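Local coordinates for protein ORF14 (Streptomyces clavuligerus, PDB 2WPX) that is a tandem GNAT protein of the clavulanic acid biosynthesis pathway that binds acetyl-CoA and probably acts as an acyltransferase, at residues G250-V254 / L284-N288; V21-L25 / M46-L50. Residue numbers count along the deposited sequence, not the author numbering.

Interaction 1 of 2, residues G250-V254 / L284-N288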
loop_
_atom_site.group_PDB
_atom_site.type_symbol
_atom_site.label_atom_id
_atom_site.label_comp_id
_atom_site.label_asym_id
_atom_site.label_seq_id
_atom_site.Cartn_x
_atom_site.Cartn_y
_atom_site.Cartn_z
ATOM N N GLY A 250 -9.772 17.223 10.003
ATOM C CA GLY A 250 -9.644 15.817 9.698
ATOM C C GLY A 250 -9.927 15.473 8.255
ATOM O O GLY A 250 -10.618 16.226 7.523
ATOM N N TYR A 251 -9.407 14.317 7.845
ATOM C CA TYR A 251 -9.803 13.785 6.587
ATOM C C TYR A 251 -9.419 12.332 6.379
ATOM O O TYR A 251 -8.722 11.730 7.185
ATOM C CB TYR A 251 -9.270 14.677 5.489
ATOM C CG TYR A 251 -8.079 14.141 4.820
ATOM C CD1 TYR A 251 -6.944 13.856 5.525
ATOM C CD2 TYR A 251 -8.084 13.935 3.464
ATOM C CE1 TYR A 251 -5.839 13.338 4.882
ATOM C CE2 TYR A 251 -6.994 13.453 2.821
ATOM C CZ TYR A 251 -5.884 13.138 3.535
ATOM O OH TYR A 251 -4.803 12.647 2.856
ATOM N N THR A 252 -9.877 11.780 5.279
ATOM C CA THR A 252 -9.782 10.382 5.051
ATOM C C THR A 252 -9.962 10.118 3.556
ATOM O O THR A 252 -10.456 10.973 2.836
ATOM C CB THR A 252 -10.865 9.637 5.878
ATOM O OG1 THR A 252 -10.654 8.232 5.776
ATOM C CG2 THR A 252 -12.251 9.945 5.370
ATOM N N SER A 253 -9.560 8.946 3.084
ATOM C CA SER A 253 -9.679 8.596 1.660
ATOM C C SER A 253 -9.855 7.095 1.409
ATOM O O SER A 253 -9.338 6.264 2.166
ATOM C CB SER A 253 -8.411 9.018 0.920
ATOM O OG SER A 253 -7.318 8.459 1.606
ATOM N N VAL A 254 -10.581 6.794 0.327
ATOM C CA VAL A 254 -10.604 5.501 -0.326
ATOM C C VAL A 254 -9.995 5.616 -1.773
ATOM O O VAL A 254 -10.176 6.627 -2.513
ATOM C CB VAL A 254 -12.033 4.879 -0.356
ATOM C CG1 VAL A 254 -12.053 3.569 -1.114
ATOM C CG2 VAL A 254 -12.526 4.598 1.077
ATOM N N LEU A 284 -15.844 10.626 9.794
ATOM C CA LEU A 284 -15.130 10.653 8.542
ATOM C C LEU A 284 -15.160 9.285 7.771
ATOM O O LEU A 284 -15.485 9.252 6.593
ATOM C CB LEU A 284 -13.706 11.185 8.773
ATOM C CG LEU A 284 -13.621 12.707 8.952
ATOM C CD1 LEU A 284 -12.187 13.113 9.225
ATOM C CD2 LEU A 284 -14.162 13.510 7.732
ATOM N N LYS A 285 -14.867 8.169 8.423
ATOM C CA LYS A 285 -14.878 6.886 7.688
ATOM C C LYS A 285 -16.241 6.509 7.174
ATOM O O LYS A 285 -16.364 6.007 6.044
ATOM C CB LYS A 285 -14.313 5.727 8.506
ATOM C CG LYS A 285 -12.866 5.860 8.782
ATOM C CD LYS A 285 -12.513 4.798 9.787
ATOM C CE LYS A 285 -11.134 4.226 9.513
ATOM N NZ LYS A 285 -10.236 5.146 10.180
ATOM N N LEU A 286 -17.270 6.772 7.991
ATOM C CA LEU A 286 -18.620 6.403 7.616
ATOM C C LEU A 286 -19.136 7.326 6.544
ATOM O O LEU A 286 -19.759 6.850 5.591
ATOM C CB LEU A 286 -19.556 6.405 8.801
ATOM C CG LEU A 286 -19.390 5.162 9.654
ATOM C CD1 LEU A 286 -20.136 5.457 10.921
ATOM C CD2 LEU A 286 -19.981 3.935 8.967
ATOM N N ALA A 287 -18.881 8.630 6.664
ATOM C CA ALA A 287 -19.318 9.539 5.595
ATOM C C ALA A 287 -18.568 9.227 4.299
ATOM O O ALA A 287 -19.176 9.208 3.239
ATOM C CB ALA A 287 -19.105 11.067 6.002
ATOM N N ASN A 288 -17.252 9.002 4.372
ATOM C CA ASN A 288 -16.498 8.653 3.147
ATOM C C ASN A 288 -16.917 7.310 2.531
ATOM O O ASN A 288 -16.922 7.167 1.318
ATOM C CB ASN A 288 -14.992 8.634 3.385
ATOM C CG ASN A 288 -14.190 9.051 2.133
ATOM O OD1 ASN A 288 -13.124 8.479 1.847
ATOM N ND2 ASN A 288 -14.697 10.050 1.391
#
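Leu284 opens the helical side of this buried contact. Leu284 CD1 lies 3.3 Å from Tyr251 N and 3.4 Å from Gly250 C, so the methyl rests directly on the strand backbone. This closeness explains the glycine: an ideal CB at Gly250 would fall 2.8 Å from Leu284 CD1, a clash. Other parts of the leucine also meet Thr252, whose CG2 approaches Leu284 O at 3.5 Å and Leu284 CB at 3.9 Å. Lys285 is set sideways to the strand and runs its aliphatic part past Thr252, with Lys285 CG 4.4 Å from Thr252 OG1. Its buried ammonium is hydrogen-bonded to Thr269 on strand 263-271, as is the hydroxyl of Thr252. Threonine thus suits its place: the methyl packs against the helix while the hydroxyl is satisfied by the neighbouring strand. One turn after Leu284, Asn288 points back at the strand, Asn288 N bonded to Leu284 O at 2.8 Å. Asn288 CB lies 3.6 Å from Thr252 CG2, and the amide end extends over Ser253 and Val254. Tyr251 and Ser253 direct their CB atoms away from the helix. The local axes approach to 8.2 Å at 42°, a close fit of helix on sheet. Helix 280-295, the connection between parallel strands 263-271 and 301-307, belongs to the central beta-alpha-beta crossover of the GNAT fold and here packs on the adjoining strand 247-256.

Interaction 2 of 2, residues V21-L25 / M46-L50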
loop_
_atom_site.group_PDB
_atom_site.type_symbol
_atom_site.label_atom_id
_atom_site.label_comp_id
_atom_site.label_asym_id
_atom_site.label_seq_id
_atom_site.Cartn_x
_atom_site.Cartn_y
_atom_site.Cartn_z
ATOM N N VAL A 21 5.837 -7.988 -20.517
ATOM C CA VAL A 21 4.811 -7.494 -19.588
ATOM C C VAL A 21 3.652 -8.458 -19.416
ATOM O O VAL A 21 3.216 -8.682 -18.297
ATOM C CB VAL A 21 4.197 -6.130 -19.978
ATOM C CG1 VAL A 21 3.131 -5.764 -18.983
ATOM C CG2 VAL A 21 5.271 -5.058 -20.022
ATOM N N GLY A 22 3.138 -8.986 -20.534
ATOM C CA GLY A 22 2.075 -9.990 -20.520
ATOM C C GLY A 22 2.350 -11.196 -19.631
ATOM O O GLY A 22 1.502 -11.598 -18.822
ATOM N N GLN A 23 3.539 -11.775 -19.789
ATOM C CA GLN A 23 4.027 -12.824 -18.880
ATOM C C GLN A 23 4.114 -12.431 -17.430
ATOM O O GLN A 23 3.797 -13.210 -16.572
ATOM C CB GLN A 23 5.382 -13.414 -19.357
ATOM C CG GLN A 23 5.077 -14.580 -20.336
ATOM C CD GLN A 23 6.303 -15.142 -21.016
ATOM O OE1 GLN A 23 7.214 -15.627 -20.348
ATOM N NE2 GLN A 23 6.316 -15.107 -22.347
ATOM N N TRP A 24 4.596 -11.250 -17.155
ATOM C CA TRP A 24 4.654 -10.763 -15.780
ATOM C C TRP A 24 3.237 -10.631 -15.167
ATOM O O TRP A 24 2.969 -11.041 -14.000
ATOM C CB TRP A 24 5.371 -9.422 -15.808
ATOM C CG TRP A 24 5.433 -8.751 -14.574
ATOM C CD1 TRP A 24 6.092 -9.153 -13.478
ATOM C CD2 TRP A 24 4.865 -7.467 -14.272
ATOM N NE1 TRP A 24 5.944 -8.217 -12.473
ATOM C CE2 TRP A 24 5.223 -7.155 -12.956
ATOM C CE3 TRP A 24 4.066 -6.574 -14.977
ATOM C CZ2 TRP A 24 4.809 -5.966 -12.319
ATOM C CZ3 TRP A 24 3.688 -5.383 -14.361
ATOM C CH2 TRP A 24 4.029 -5.112 -13.028
ATOM N N LEU A 25 2.322 -10.079 -15.960
ATOM C CA LEU A 25 0.921 -9.915 -15.553
ATOM C C LEU A 25 0.369 -11.309 -15.206
ATOM O O LEU A 25 -0.216 -11.495 -14.104
ATOM C CB LEU A 25 0.101 -9.229 -16.667
ATOM C CG LEU A 25 0.410 -7.758 -16.977
ATOM C CD1 LEU A 25 -0.508 -7.212 -18.052
ATOM C CD2 LEU A 25 0.222 -6.954 -15.687
ATOM N N MET A 46 -1.095 -2.362 -12.608
ATOM C CA MET A 46 0.271 -2.903 -12.660
ATOM C C MET A 46 1.137 -2.290 -13.760
ATOM O O MET A 46 2.282 -1.923 -13.517
ATOM C CB MET A 46 0.293 -4.425 -12.784
ATOM C CG MET A 46 -0.221 -5.177 -11.567
ATOM S SD MET A 46 0.333 -4.716 -9.895
ATOM C CE MET A 46 2.023 -4.608 -10.102
ATOM N N VAL A 47 0.575 -2.216 -14.960
ATOM C CA VAL A 47 1.316 -1.734 -16.080
ATOM C C VAL A 47 1.604 -0.267 -15.869
ATOM O O VAL A 47 2.686 0.205 -16.204
ATOM C CB VAL A 47 0.586 -1.976 -17.440
ATOM C CG1 VAL A 47 1.364 -1.239 -18.597
ATOM C CG2 VAL A 47 0.425 -3.499 -17.708
ATOM N N GLY A 48 0.666 0.465 -15.294
ATOM C CA GLY A 48 0.947 1.847 -15.013
ATOM C C GLY A 48 1.979 1.920 -13.918
ATOM O O GLY A 48 2.704 2.914 -13.857
ATOM N N SER A 49 2.057 0.896 -13.054
ATOM C CA SER A 49 3.078 0.932 -11.998
ATOM C C SER A 49 4.517 0.839 -12.555
ATOM O O SER A 49 5.497 1.097 -11.822
ATOM C CB SER A 49 2.877 -0.142 -10.939
ATOM O OG SER A 49 3.366 -1.400 -11.384
ATOM N N LEU A 50 4.656 0.516 -13.833
ATOM C CA LEU A 50 5.985 0.473 -14.450
ATOM C C LEU A 50 6.341 1.832 -15.037
ATOM O O LEU A 50 7.527 2.127 -15.223
ATOM C CB LEU A 50 6.034 -0.561 -15.600
ATOM C CG LEU A 50 5.762 -2.019 -15.273
ATOM C CD1 LEU A 50 5.567 -2.790 -16.603
ATOM C CD2 LEU A 50 6.897 -2.606 -14.416
#
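Trp24 pushes its six-membered ring between Met46 and Leu50, which lie on opposite sides of the indole plane. Trp24 CH2 is 3.6 Å from Met46 CE, and Trp24 CZ3 is 3.9 Å from Leu50 CD1; both methyls approach obliquely. The local helix axes come no nearer than 11.3 Å, a wide gap that a large, flat aromatic is well suited to fill. At the ring edge, Ser49 OG lies 4.1 Å from Trp24 CH2. Ser49 OG gives a very short hydrogen bond of 2.4 Å to Met46 O and also bonds to Arg75 of strand 69-79, so a polar residue is accommodated beside the indole. The same strand supports Trp24 through Ala73 and Arg75. Smaller aliphatic groups complete the interface. Val47 CG2 meets Val21 CG1 and Leu25 CD1, each at 3.8 Å, while Leu25 CD2 reaches Met46 CB at 3.9 Å and Val21 CG2 reaches Leu50 CD1 at 4.1 Å. Branched valine and leucine mesh here with no hydrogen bond between the two segments, whose local axes run at 127° to each other. The side chain of Trp24 is about 10 Å from that of Leu90, an acetyl-CoA-binding residue, and about 11 Å from the bound acetyl-CoA itself. Helices 18-33 and 43-51, placed between the first two strands of the N-terminal domain, form the paired α1-α2 helices of the GNAT fold.

In the fold
Interaction 2 comes first along the chain and closes before interaction 1 opens. Their centres are 31 Å apart on opposite sides of the chain's centre, with nearest atoms about 16 Å apart, so they do not touch. Each belongs to one of the two GNAT units of this tandem protein. Interaction 2 joins the two early helices of the N-terminal unit, near its bound acetyl-CoA; interaction 1 fixes the crossover helix of the C-terminal unit to its sheet, away from the annotated sites. The strands of both units join in one mixed sheet, with 323-334 lying between 120-127 and 149-162 and the latter next to 301-307, so the two units interlock at their junction.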